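Local coordinates for protein Niban 2 (Homo sapiens, PDB 7CTP) that may suppress apoptosis and promote melanoma cell invasion, and is a PH-domain protein of the Niban family found in the cytosol and at the plasma membrane, at residues A[18-23]-A[238-243]; A[26-31]-A[283-288]. All coordinates share one frame; numbering follows the deposited sequence.

Contact 1: residues A[18-23]-A[238-243]; sequences EKTGKI and NLVMEE
Ile-23 holds CG1 beside its backbone N (chi1 -70°), which puts CG2 anti to that N and gives the side chain two fingers for two neighbours on helix 232-252. CG2 of Ile-23 meets CG2 of Val-240 at 3.8 Å, a methyl-to-methyl touch between side chains that slant across one another. The other finger runs into Glu-243, whose extended chain arrives from the opposite direction and lays its carboxylate along the isoleucine: OE2 of Glu-243 sits 3.5 Å from CG1 of Ile-23. That is van der Waals contact only; the carboxylate has its polar partner in Tyr-215, whose hydroxyl is hydrogen-bonded to OE1. One turn back, Thr-20 crosses Val-240 at about a right angle, with OG1 of Thr-20 3.7 Å from CG1 of Val-240. Its hydroxyl is hydrogen-bonded to the carbonyl of Ile-16 in its own helix, so a buried polar atom can face a methyl group. Val-278 of helix 260-337 touches both Thr-20 and Val-240, and Met-241 reaches Tyr-165 in a loop of the PH domain. The two segment axes pass 10.2 Å apart with their directions at 121°, a steep, mostly apolar helix-helix crossing with a third helix packed against it.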
loop_
_atom_site.group_PDB
_atom_site.type_symbol
_atom_site.label_atom_id
_atom_site.label_comp_id
_atom_site.label_asym_id
_atom_site.label_seq_id
_atom_site.Cartn_x
_atom_site.Cartn_y
_atom_site.Cartn_z
ATOM N N GLU A 18 3.919 22.688 -17.240
ATOM C CA GLU A 18 2.721 22.776 -18.069
ATOM C C GLU A 18 2.129 21.395 -18.318
ATOM O O GLU A 18 0.916 21.191 -18.179
ATOM C CB GLU A 18 3.051 23.479 -19.390
ATOM C CG GLU A 18 3.221 24.992 -19.229
ATOM C CD GLU A 18 3.820 25.669 -20.456
ATOM O OE1 GLU A 18 4.151 26.873 -20.363
ATOM O OE2 GLU A 18 3.959 24.999 -21.501
ATOM N N LYS A 19 2.976 20.434 -18.689
ATOM C CA LYS A 19 2.504 19.069 -18.917
ATOM C C LYS A 19 1.961 18.457 -17.631
ATOM O O LYS A 19 0.943 17.757 -17.653
ATOM C CB LYS A 19 3.629 18.206 -19.484
ATOM C CG LYS A 19 4.129 18.667 -20.856
ATOM C CD LYS A 19 5.351 17.861 -21.296
ATOM C CE LYS A 19 5.900 18.352 -22.630
ATOM N NZ LYS A 19 5.499 17.462 -23.757
ATOM N N THR A 20 2.645 18.697 -16.507
ATOM C CA THR A 20 2.163 18.219 -15.208
ATOM C C THR A 20 0.797 18.801 -14.884
ATOM O O THR A 20 -0.102 18.093 -14.405
ATOM C CB THR A 20 3.180 18.580 -14.121
ATOM O OG1 THR A 20 4.436 17.949 -14.436
ATOM C CG2 THR A 20 2.700 18.140 -12.731
ATOM N N GLY A 21 0.619 20.098 -15.146
ATOM C CA GLY A 21 -0.648 20.738 -14.833
ATOM C C GLY A 21 -1.801 20.162 -15.632
ATOM O O GLY A 21 -2.915 20.020 -15.121
ATOM N N LYS A 22 -1.545 19.811 -16.891
ATOM C CA LYS A 22 -2.590 19.211 -17.715
ATOM C C LYS A 22 -2.972 17.830 -17.200
ATOM O O LYS A 22 -4.158 17.477 -17.182
ATOM C CB LYS A 22 -2.127 19.160 -19.169
ATOM C CG LYS A 22 -1.934 20.564 -19.732
ATOM C CD LYS A 22 -1.492 20.574 -21.183
ATOM C CE LYS A 22 -1.221 22.010 -21.628
ATOM N NZ LYS A 22 -0.645 22.065 -23.005
ATOM N N ILE A 23 -1.984 17.038 -16.765
ATOM C CA ILE A 23 -2.276 15.737 -16.161
ATOM C C ILE A 23 -3.077 15.906 -14.880
ATOM O O ILE A 23 -4.050 15.185 -14.636
ATOM C CB ILE A 23 -0.979 14.957 -15.897
ATOM C CG1 ILE A 23 -0.349 14.511 -17.208
ATOM C CG2 ILE A 23 -1.255 13.738 -15.001
ATOM C CD1 ILE A 23 1.124 14.154 -17.057
ATOM N N ASN A 238 3.835 9.770 -8.744
ATOM C CA ASN A 238 4.140 8.574 -9.522
ATOM C C ASN A 238 3.340 8.547 -10.821
ATOM O O ASN A 238 3.857 8.135 -11.867
ATOM C CB ASN A 238 3.845 7.306 -8.720
ATOM C CG ASN A 238 4.731 7.136 -7.488
ATOM O OD1 ASN A 238 5.812 7.737 -7.366
ATOM N ND2 ASN A 238 4.269 6.298 -6.559
ATOM N N LEU A 239 2.061 8.930 -10.760
ATOM C CA LEU A 239 1.218 8.974 -11.955
ATOM C C LEU A 239 1.805 9.897 -13.014
ATOM O O LEU A 239 1.902 9.529 -14.194
ATOM C CB LEU A 239 -0.183 9.440 -11.571
ATOM C CG LEU A 239 -1.275 9.394 -12.640
ATOM C CD1 LEU A 239 -1.670 7.944 -12.942
ATOM C CD2 LEU A 239 -2.472 10.184 -12.143
ATOM N N VAL A 240 2.165 11.122 -12.608
ATOM C CA VAL A 240 2.755 12.091 -13.532
ATOM C C VAL A 240 4.074 11.573 -14.097
ATOM O O VAL A 240 4.311 11.646 -15.309
ATOM C CB VAL A 240 2.940 13.453 -12.837
ATOM C CG1 VAL A 240 3.715 14.420 -13.748
ATOM C CG2 VAL A 240 1.587 14.048 -12.472
ATOM N N MET A 241 4.966 11.075 -13.229
ATOM C CA MET A 241 6.269 10.601 -13.707
ATOM C C MET A 241 6.120 9.442 -14.683
ATOM O O MET A 241 6.864 9.355 -15.669
ATOM C CB MET A 241 7.162 10.181 -12.541
ATOM C CG MET A 241 7.582 11.315 -11.602
ATOM S SD MET A 241 8.500 12.649 -12.406
ATOM C CE MET A 241 10.029 11.802 -12.834
ATOM N N GLU A 242 5.176 8.536 -14.420
ATOM C CA GLU A 242 4.954 7.428 -15.347
ATOM C C GLU A 242 4.592 7.948 -16.730
ATOM O O GLU A 242 5.077 7.440 -17.749
ATOM C CB GLU A 242 3.858 6.507 -14.812
ATOM C CG GLU A 242 3.400 5.426 -15.799
ATOM C CD GLU A 242 2.232 4.600 -15.270
ATOM O OE1 GLU A 242 1.231 5.176 -14.793
ATOM O OE2 GLU A 242 2.331 3.358 -15.329
ATOM N N GLU A 243 3.772 8.987 -16.783
ATOM C CA GLU A 243 3.305 9.498 -18.061
ATOM C C GLU A 243 4.373 10.331 -18.761
ATOM O O GLU A 243 4.567 10.204 -19.977
ATOM C CB GLU A 243 2.029 10.313 -17.848
ATOM C CG GLU A 243 1.336 10.717 -19.132
ATOM C CD GLU A 243 -0.104 11.133 -18.925
ATOM O OE1 GLU A 243 -0.770 10.596 -18.011
ATOM O OE2 GLU A 243 -0.570 12.002 -19.692
#

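Contact 2: residues A[26-31]-A[283-288]; sequences EFLQFY and KARFEE
The ring of Tyr-31 takes Phe-286 over one face, where CE1 of Phe-286 comes down nearer the perimeter than the centre, 3.8 Å from CZ of Tyr-31, while the edge of the Phe-286 ring receives Leu-28, whose CD2 lies 4.0 Å from CD1 of Phe-286 and near the ring plane. The two aromatics form a T-shaped (edge-to-face) pair: the edge of Phe-286 is directed at the tyrosine face, centroids 5.3 Å apart and planes at 66°. Tyr-31 leaves its helix with CG anti to the backbone N (chi1 178°), and Phe-286 does the same, which carries both rings into the groove between the helices, where the side chains cross at about a right angle. Leu-28 is forked between two partners: CD2 goes to the phenylalanine, and CD1 of Leu-28 meets the guanidinium of Arg-285, 3.8 Å from NH2. The arginine chain bends at chi2 and chi3, bringing its head back toward helix 10-48, where NH2 is hydrogen-bonded to Thr-25 OG1. Phe-208 of helix 204-218 makes a further edge-to-face pair with Phe-286. With an alanine at Tyr-31, the edge of Phe-286 would probably lose the aromatic face it points at, leaving a gap between the helices. The segment axes run 10.9 Å apart at 23°, nearly parallel. Across the interface itself the grip is aromatic and aliphatic, consistent with cohesion from ring electrostatics and dispersion, with the arginine's polar tether to Thr-25 added at its margin.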
loop_
_atom_site.group_PDB
_atom_site.type_symbol
_atom_site.label_atom_id
_atom_site.label_comp_id
_atom_site.label_asym_id
_atom_site.label_seq_id
_atom_site.Cartn_x
_atom_site.Cartn_y
_atom_site.Cartn_z
ATOM N N GLU A 26 -6.764 16.763 -15.572
ATOM C CA GLU A 26 -7.550 15.613 -16.004
ATOM C C GLU A 26 -7.804 14.655 -14.848
ATOM O O GLU A 26 -8.934 14.181 -14.664
ATOM C CB GLU A 26 -6.870 14.893 -17.169
ATOM C CG GLU A 26 -7.817 13.907 -17.870
ATOM C CD GLU A 26 -7.145 13.074 -18.948
ATOM O OE1 GLU A 26 -7.724 12.026 -19.324
ATOM O OE2 GLU A 26 -6.048 13.462 -19.411
ATOM N N PHE A 27 -6.770 14.367 -14.045
ATOM C CA PHE A 27 -6.979 13.517 -12.877
ATOM C C PHE A 27 -8.029 14.103 -11.939
ATOM O O PHE A 27 -8.881 13.381 -11.408
ATOM C CB PHE A 27 -5.688 13.305 -12.081
ATOM C CG PHE A 27 -5.960 12.659 -10.741
ATOM C CD1 PHE A 27 -6.195 11.297 -10.670
ATOM C CD2 PHE A 27 -6.109 13.426 -9.588
ATOM C CE1 PHE A 27 -6.502 10.696 -9.459
ATOM C CE2 PHE A 27 -6.423 12.833 -8.372
ATOM C CZ PHE A 27 -6.625 11.468 -8.310
ATOM N N LEU A 28 -7.931 15.401 -11.655
ATOM C CA LEU A 28 -8.818 15.977 -10.649
ATOM C C LEU A 28 -10.273 15.982 -11.111
ATOM O O LEU A 28 -11.182 15.967 -10.274
ATOM C CB LEU A 28 -8.337 17.385 -10.294
ATOM C CG LEU A 28 -7.004 17.315 -9.525
ATOM C CD1 LEU A 28 -6.330 18.705 -9.457
ATOM C CD2 LEU A 28 -7.197 16.712 -8.143
ATOM N N GLN A 29 -10.512 15.999 -12.427
ATOM C CA GLN A 29 -11.876 15.820 -12.931
ATOM C C GLN A 29 -12.400 14.428 -12.600
ATOM O O GLN A 29 -13.542 14.278 -12.151
ATOM C CB GLN A 29 -11.931 16.071 -14.439
ATOM C CG GLN A 29 -11.582 17.494 -14.848
ATOM C CD GLN A 29 -11.527 17.677 -16.358
ATOM O OE1 GLN A 29 -10.879 16.906 -17.076
ATOM N NE2 GLN A 29 -12.210 18.703 -16.850
ATOM N N PHE A 30 -11.574 13.393 -12.794
ATOM C CA PHE A 30 -11.960 12.054 -12.342
ATOM C C PHE A 30 -12.203 12.025 -10.838
ATOM O O PHE A 30 -13.140 11.368 -10.360
ATOM C CB PHE A 30 -10.880 11.028 -12.708
ATOM C CG PHE A 30 -10.880 10.625 -14.158
ATOM C CD1 PHE A 30 -11.826 9.735 -14.645
ATOM C CD2 PHE A 30 -9.911 11.109 -15.024
ATOM C CE1 PHE A 30 -11.815 9.354 -15.987
ATOM C CE2 PHE A 30 -9.897 10.730 -16.368
ATOM C CZ PHE A 30 -10.851 9.854 -16.843
ATOM N N TYR A 31 -11.360 12.721 -10.070
ATOM C CA TYR A 31 -11.473 12.694 -8.615
ATOM C C TYR A 31 -12.770 13.356 -8.144
ATOM O O TYR A 31 -13.504 12.790 -7.321
ATOM C CB TYR A 31 -10.252 13.373 -7.992
ATOM C CG TYR A 31 -10.304 13.443 -6.497
ATOM C CD1 TYR A 31 -10.068 12.317 -5.728
ATOM C CD2 TYR A 31 -10.619 14.631 -5.848
ATOM C CE1 TYR A 31 -10.125 12.368 -4.353
ATOM C CE2 TYR A 31 -10.685 14.689 -4.479
ATOM C CZ TYR A 31 -10.438 13.563 -3.737
ATOM O OH TYR A 31 -10.497 13.612 -2.374
ATOM N N LYS A 283 0.927 18.455 -4.891
ATOM C CA LYS A 283 0.466 18.732 -3.536
ATOM C C LYS A 283 -0.438 19.953 -3.528
ATOM O O LYS A 283 -1.543 19.923 -2.968
ATOM C CB LYS A 283 1.662 18.934 -2.602
ATOM C CG LYS A 283 1.276 19.204 -1.125
ATOM C CD LYS A 283 2.500 19.231 -0.231
ATOM C CE LYS A 283 2.127 19.590 1.209
ATOM N NZ LYS A 283 3.316 19.532 2.112
ATOM N N ALA A 284 0.003 21.028 -4.184
ATOM C CA ALA A 284 -0.793 22.253 -4.223
ATOM C C ALA A 284 -2.131 22.020 -4.921
ATOM O O ALA A 284 -3.189 22.413 -4.410
ATOM C CB ALA A 284 -0.004 23.369 -4.919
ATOM N N ARG A 285 -2.108 21.367 -6.086
ATOM C CA ARG A 285 -3.335 21.183 -6.856
ATOM C C ARG A 285 -4.307 20.258 -6.132
ATOM O O ARG A 285 -5.514 20.535 -6.066
ATOM C CB ARG A 285 -3.020 20.643 -8.250
ATOM C CG ARG A 285 -2.278 21.619 -9.175
ATOM C CD ARG A 285 -3.153 22.768 -9.691
ATOM N NE ARG A 285 -4.410 22.319 -10.291
ATOM C CZ ARG A 285 -4.568 21.893 -11.545
ATOM N NH1 ARG A 285 -3.540 21.836 -12.402
ATOM N NH2 ARG A 285 -5.780 21.521 -11.949
ATOM N N PHE A 286 -3.805 19.154 -5.575
ATOM C CA PHE A 286 -4.695 18.195 -4.922
ATOM C C PHE A 286 -5.302 18.775 -3.650
ATOM O O PHE A 286 -6.512 18.647 -3.411
ATOM C CB PHE A 286 -3.952 16.900 -4.606
ATOM C CG PHE A 286 -4.819 15.879 -3.929
ATOM C CD1 PHE A 286 -5.874 15.297 -4.618
ATOM C CD2 PHE A 286 -4.629 15.567 -2.597
ATOM C CE1 PHE A 286 -6.711 14.381 -3.993
ATOM C CE2 PHE A 286 -5.455 14.651 -1.963
ATOM C CZ PHE A 286 -6.499 14.061 -2.665
ATOM N N GLU A 287 -4.481 19.416 -2.816
ATOM C CA GLU A 287 -5.001 19.937 -1.555
ATOM C C GLU A 287 -6.037 21.029 -1.799
ATOM O O GLU A 287 -6.987 21.176 -1.012
ATOM C CB GLU A 287 -3.852 20.425 -0.671
ATOM C CG GLU A 287 -3.131 19.258 0.034
ATOM C CD GLU A 287 -1.853 19.643 0.777
ATOM O OE1 GLU A 287 -1.205 18.715 1.314
ATOM O OE2 GLU A 287 -1.497 20.840 0.824
ATOM N N GLU A 288 -5.899 21.771 -2.902
ATOM C CA GLU A 288 -6.911 22.754 -3.273
ATOM C C GLU A 288 -8.254 22.082 -3.533
ATOM O O GLU A 288 -9.293 22.521 -3.022
ATOM C CB GLU A 288 -6.455 23.541 -4.502
ATOM C CG GLU A 288 -7.453 24.595 -4.971
ATOM C CD GLU A 288 -6.987 25.303 -6.231
ATOM O OE1 GLU A 288 -6.079 24.777 -6.913
ATOM O OE2 GLU A 288 -7.528 26.389 -6.539
#

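In the fold
Helix 10-48 supplies one side of both contacts, meeting helix 232-252 in contact 1 and helix 260-337 in contact 2, two helices that follow each other in the chain. The centres of the two contacts lie about 12 Å apart, and both interfaces are largely buried, each with one partly exposed residue at its margin: an acid in contact 1, a base in contact 2. Contact 1 is a steep crossing built mainly from Ile-23 and Val-240, with a threonine and an acid packed against them; contact 2 is a near-parallel pairing built on rings. They adjoin directly: Arg-285 makes a weak hydrogen bond to Gly-21 O, and Leu-239 packs on Phe-27. Helix 204-218 borders both, through Tyr-215 at the first and Phe-208 at the second.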